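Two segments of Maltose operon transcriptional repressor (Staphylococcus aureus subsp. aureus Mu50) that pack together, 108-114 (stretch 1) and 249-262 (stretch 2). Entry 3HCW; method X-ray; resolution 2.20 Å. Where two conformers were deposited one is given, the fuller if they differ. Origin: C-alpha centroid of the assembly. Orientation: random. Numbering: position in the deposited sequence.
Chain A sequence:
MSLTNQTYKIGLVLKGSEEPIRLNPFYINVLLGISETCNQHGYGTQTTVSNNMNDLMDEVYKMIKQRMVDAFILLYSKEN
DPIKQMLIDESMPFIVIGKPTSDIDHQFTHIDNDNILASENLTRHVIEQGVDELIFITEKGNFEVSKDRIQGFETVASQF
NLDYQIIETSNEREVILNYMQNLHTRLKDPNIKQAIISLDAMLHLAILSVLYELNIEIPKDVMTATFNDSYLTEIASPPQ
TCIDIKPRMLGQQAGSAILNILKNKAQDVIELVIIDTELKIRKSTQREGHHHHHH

Stretch 1 (108-114) FTHIDND
Stretch 2 (249-262) MLGQQAGSAILNIL

A short β-strand around Ile 111 and Asp 112 lies against a helix that runs through all of 249-262 and on beyond both ends, and the two are almost antiparallel: the N-to-C directions differ by 167°, and the axes approach to 8.7 Å. The helix is regular, its phi/psi values near -63/-43, with backbone N of each residue from Gln 253 on bonded to O four residues earlier, for example Ala 254 N to Leu 250 O at 3.0 Å; Ser 256, in the m rotamer, adds a bond from its OG to Gln 252 O (3.2 Å). The strand is extended, with phi/psi of -124/120 at Ile 111 and -142/168 at Asp 112. In register, the CA of Ile 111 lies 6.4 Å from the CA of Ala 254, and the CA of Thr 109 lies 7.7 Å from the CA of Ala 257.

No hydrogen bond joins the two segments; the contact is mainly apolar packing centred on Ile 111. Its CA-CB bond points toward the helix, with chi1 m (-71°) and chi2 at 97°, between wells. This conformation places Ile 111 CD1 3.8 Å from Ala 254 CA and 4.1 Å from Ala 257 CB, and Ile 111 CG2 3.9 Å from Leu 250 CD2. The small alanines leave room for the branched isoleucine close to the helix backbone.

Leu 250 starts sideways, but its m,t rotamer (-73°, 154°) carries its end toward the strand. Leu 250 CD2 lies 3.8 Å from Asp 112 C, and Leu 250 CD1 lies 3.6 Å from Asn 113 OD1. Asn 113, chi1 m, also begins sideways and ends nearer the helix, its amide satisfied elsewhere in the structure.

Strand alternation turns Asp 112 (chi1 t, -151°) away. Thr 109, chi1 m, points toward the helix and suits its place by offering a methyl to the alanine while its hydroxyl is hydrogen-bonded elsewhere: Thr 109 CG2 meets Ala 257 CB at 4.2 Å, and Thr 109 OG1 lies 4.2 Å from CD1 of Ile 261 (m,t). Gln 253 bends away through m,m torsions, leaving its CB 4.2 Å from Ile 111 CG2.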

# COMPACT_ATOMS: atom_id res chain seq x y z
N PHE A 108 8.78 28.41 11.77
CA PHE A 108 8.26 27.05 11.90
C PHE A 108 9.14 26.00 11.24
O PHE A 108 9.49 26.13 10.07
CB PHE A 108 6.83 26.99 11.36
CG PHE A 108 5.92 28.02 11.98
CD1 PHE A 108 5.47 27.85 13.29
CD2 PHE A 108 5.57 29.17 11.28
CE1 PHE A 108 4.65 28.81 13.88
CE2 PHE A 108 4.75 30.14 11.86
CZ PHE A 108 4.29 29.96 13.17
N THR A 109 9.52 24.98 12.01
CA THR A 109 10.36 23.90 11.51
C THR A 109 9.69 23.14 10.36
O THR A 109 8.53 22.73 10.47
CB THR A 109 10.76 22.93 12.64
OG1 THR A 109 11.59 23.63 13.57
CG2 THR A 109 11.55 21.73 12.11
N HIS A 110 10.44 22.99 9.27
CA HIS A 110 10.02 22.19 8.13
C HIS A 110 10.96 21.00 7.95
O HIS A 110 12.17 21.09 8.19
CB HIS A 110 10.02 23.03 6.85
CG HIS A 110 8.86 23.96 6.74
ND1 HIS A 110 7.90 23.83 5.76
CD2 HIS A 110 8.52 25.06 7.46
CE1 HIS A 110 7.01 24.80 5.89
NE2 HIS A 110 7.37 25.56 6.91
N ILE A 111 10.39 19.87 7.53
CA ILE A 111 11.15 18.67 7.22
C ILE A 111 10.82 18.28 5.78
O ILE A 111 9.67 18.03 5.45
CB ILE A 111 10.86 17.52 8.23
CG1 ILE A 111 11.47 17.82 9.61
CG2 ILE A 111 11.45 16.21 7.76
CD1 ILE A 111 10.51 18.41 10.58
N ASP A 112 11.83 18.25 4.92
CA ASP A 112 11.60 17.98 3.50
C ASP A 112 12.71 17.10 2.92
O ASP A 112 13.73 16.86 3.58
CB ASP A 112 11.54 19.32 2.76
CG ASP A 112 10.66 19.27 1.51
OD1 ASP A 112 10.01 18.24 1.24
OD2 ASP A 112 10.62 20.29 0.79
N ASN A 113 12.49 16.59 1.71
CA ASN A 113 13.57 16.16 0.83
C ASN A 113 13.95 17.38 -0.00
O ASN A 113 13.19 18.36 -0.05
CB ASN A 113 13.12 15.07 -0.14
CG ASN A 113 12.60 13.84 0.55
OD1 ASN A 113 11.42 13.51 0.44
ND2 ASN A 113 13.48 13.13 1.25
N ASP A 114 15.10 17.31 -0.67
CA ASP A 114 15.44 18.28 -1.71
C ASP A 114 14.84 17.76 -3.01
O ASP A 114 15.40 16.90 -3.68
CB ASP A 114 16.97 18.50 -1.80
CG ASP A 114 17.36 19.64 -2.74
OD1 ASP A 114 18.53 20.10 -2.68
OD2 ASP A 114 16.54 20.08 -3.57
N MET A 249 12.17 7.84 7.44
CA MET A 249 13.11 8.82 7.98
C MET A 249 12.46 10.19 8.15
O MET A 249 12.60 10.81 9.19
CB MET A 249 14.35 8.97 7.10
CG MET A 249 15.60 8.26 7.61
SD MET A 249 17.10 8.82 6.75
CE MET A 249 17.38 10.41 7.53
N LEU A 250 11.77 10.67 7.11
CA LEU A 250 11.04 11.95 7.19
C LEU A 250 10.11 12.00 8.41
O LEU A 250 10.08 12.99 9.13
CB LEU A 250 10.21 12.19 5.92
CG LEU A 250 10.92 12.57 4.62
CD1 LEU A 250 10.08 12.14 3.43
CD2 LEU A 250 11.20 14.07 4.56
N GLY A 251 9.37 10.91 8.63
CA GLY A 251 8.44 10.79 9.74
C GLY A 251 9.12 10.78 11.10
O GLY A 251 8.68 11.48 12.03
N GLN A 252 10.19 10.00 11.22
CA GLN A 252 10.96 9.94 12.46
C GLN A 252 11.52 11.32 12.81
O GLN A 252 11.46 11.72 13.97
CB GLN A 252 12.09 8.91 12.36
CG GLN A 252 11.61 7.47 12.40
CD GLN A 252 12.72 6.46 12.10
OE1 GLN A 252 13.85 6.83 11.78
NE2 GLN A 252 12.39 5.18 12.21
N GLN A 253 12.05 12.02 11.82
CA GLN A 253 12.60 13.37 12.01
C GLN A 253 11.53 14.40 12.42
O GLN A 253 11.78 15.27 13.25
CB GLN A 253 13.32 13.84 10.74
CG GLN A 253 14.59 13.07 10.40
CD GLN A 253 15.74 13.39 11.34
OE1 GLN A 253 16.06 14.56 11.59
NE2 GLN A 253 16.39 12.35 11.85
N ALA A 254 10.34 14.29 11.84
CA ALA A 254 9.22 15.17 12.19
C ALA A 254 8.75 14.90 13.61
O ALA A 254 8.43 15.83 14.35
CB ALA A 254 8.08 15.01 11.21
N GLY A 255 8.72 13.61 13.97
CA GLY A 255 8.38 13.15 15.32
C GLY A 255 9.35 13.65 16.38
O GLY A 255 8.94 14.16 17.42
N SER A 256 10.64 13.52 16.09
CA SER A 256 11.69 14.07 16.95
C SER A 256 11.61 15.58 17.12
O SER A 256 11.73 16.08 18.24
CB SER A 256 13.06 13.67 16.43
OG SER A 256 13.23 12.27 16.56
N ALA A 257 11.41 16.30 16.00
CA ALA A 257 11.32 17.77 16.00
C ALA A 257 10.19 18.29 16.88
O ALA A 257 10.41 19.19 17.68
CB ALA A 257 11.16 18.31 14.59
N ILE A 258 9.00 17.72 16.74
CA ILE A 258 7.83 18.20 17.48
C ILE A 258 7.96 17.93 18.98
O ILE A 258 7.56 18.76 19.80
CB ILE A 258 6.50 17.67 16.86
CG1 ILE A 258 5.28 18.46 17.37
CG2 ILE A 258 6.34 16.16 17.05
CD1 ILE A 258 5.34 19.99 17.11
N LEU A 259 8.57 16.79 19.32
CA LEU A 259 8.88 16.41 20.70
C LEU A 259 9.86 17.38 21.33
O LEU A 259 9.72 17.74 22.50
CB LEU A 259 9.49 15.01 20.73
CG LEU A 259 8.63 13.79 21.10
CD1 LEU A 259 7.16 13.93 20.73
CD2 LEU A 259 9.25 12.51 20.51
N ASN A 260 10.84 17.81 20.54
CA ASN A 260 11.86 18.75 20.98
C ASN A 260 11.26 20.15 21.19
O ASN A 260 11.62 20.84 22.13
CB ASN A 260 13.04 18.79 20.00
CG ASN A 260 13.92 17.53 20.07
OD1 ASN A 260 14.88 17.41 19.31
ND2 ASN A 260 13.59 16.59 20.96
N ILE A 261 10.34 20.54 20.31
CA ILE A 261 9.60 21.78 20.46
C ILE A 261 8.78 21.77 21.77
O ILE A 261 8.79 22.75 22.52
CB ILE A 261 8.76 22.11 19.20
CG1 ILE A 261 9.69 22.41 18.02
CG2 ILE A 261 7.80 23.27 19.45
CD1 ILE A 261 9.06 23.14 16.86
N LEU A 262 8.12 20.65 22.05
CA LEU A 262 7.31 20.51 23.27
C LEU A 262 8.11 20.40 24.58
O LEU A 262 7.57 20.64 25.66
CB LEU A 262 6.34 19.33 23.15
CG LEU A 262 5.22 19.45 22.11
CD1 LEU A 262 4.59 18.09 21.85
CD2 LEU A 262 4.17 20.49 22.51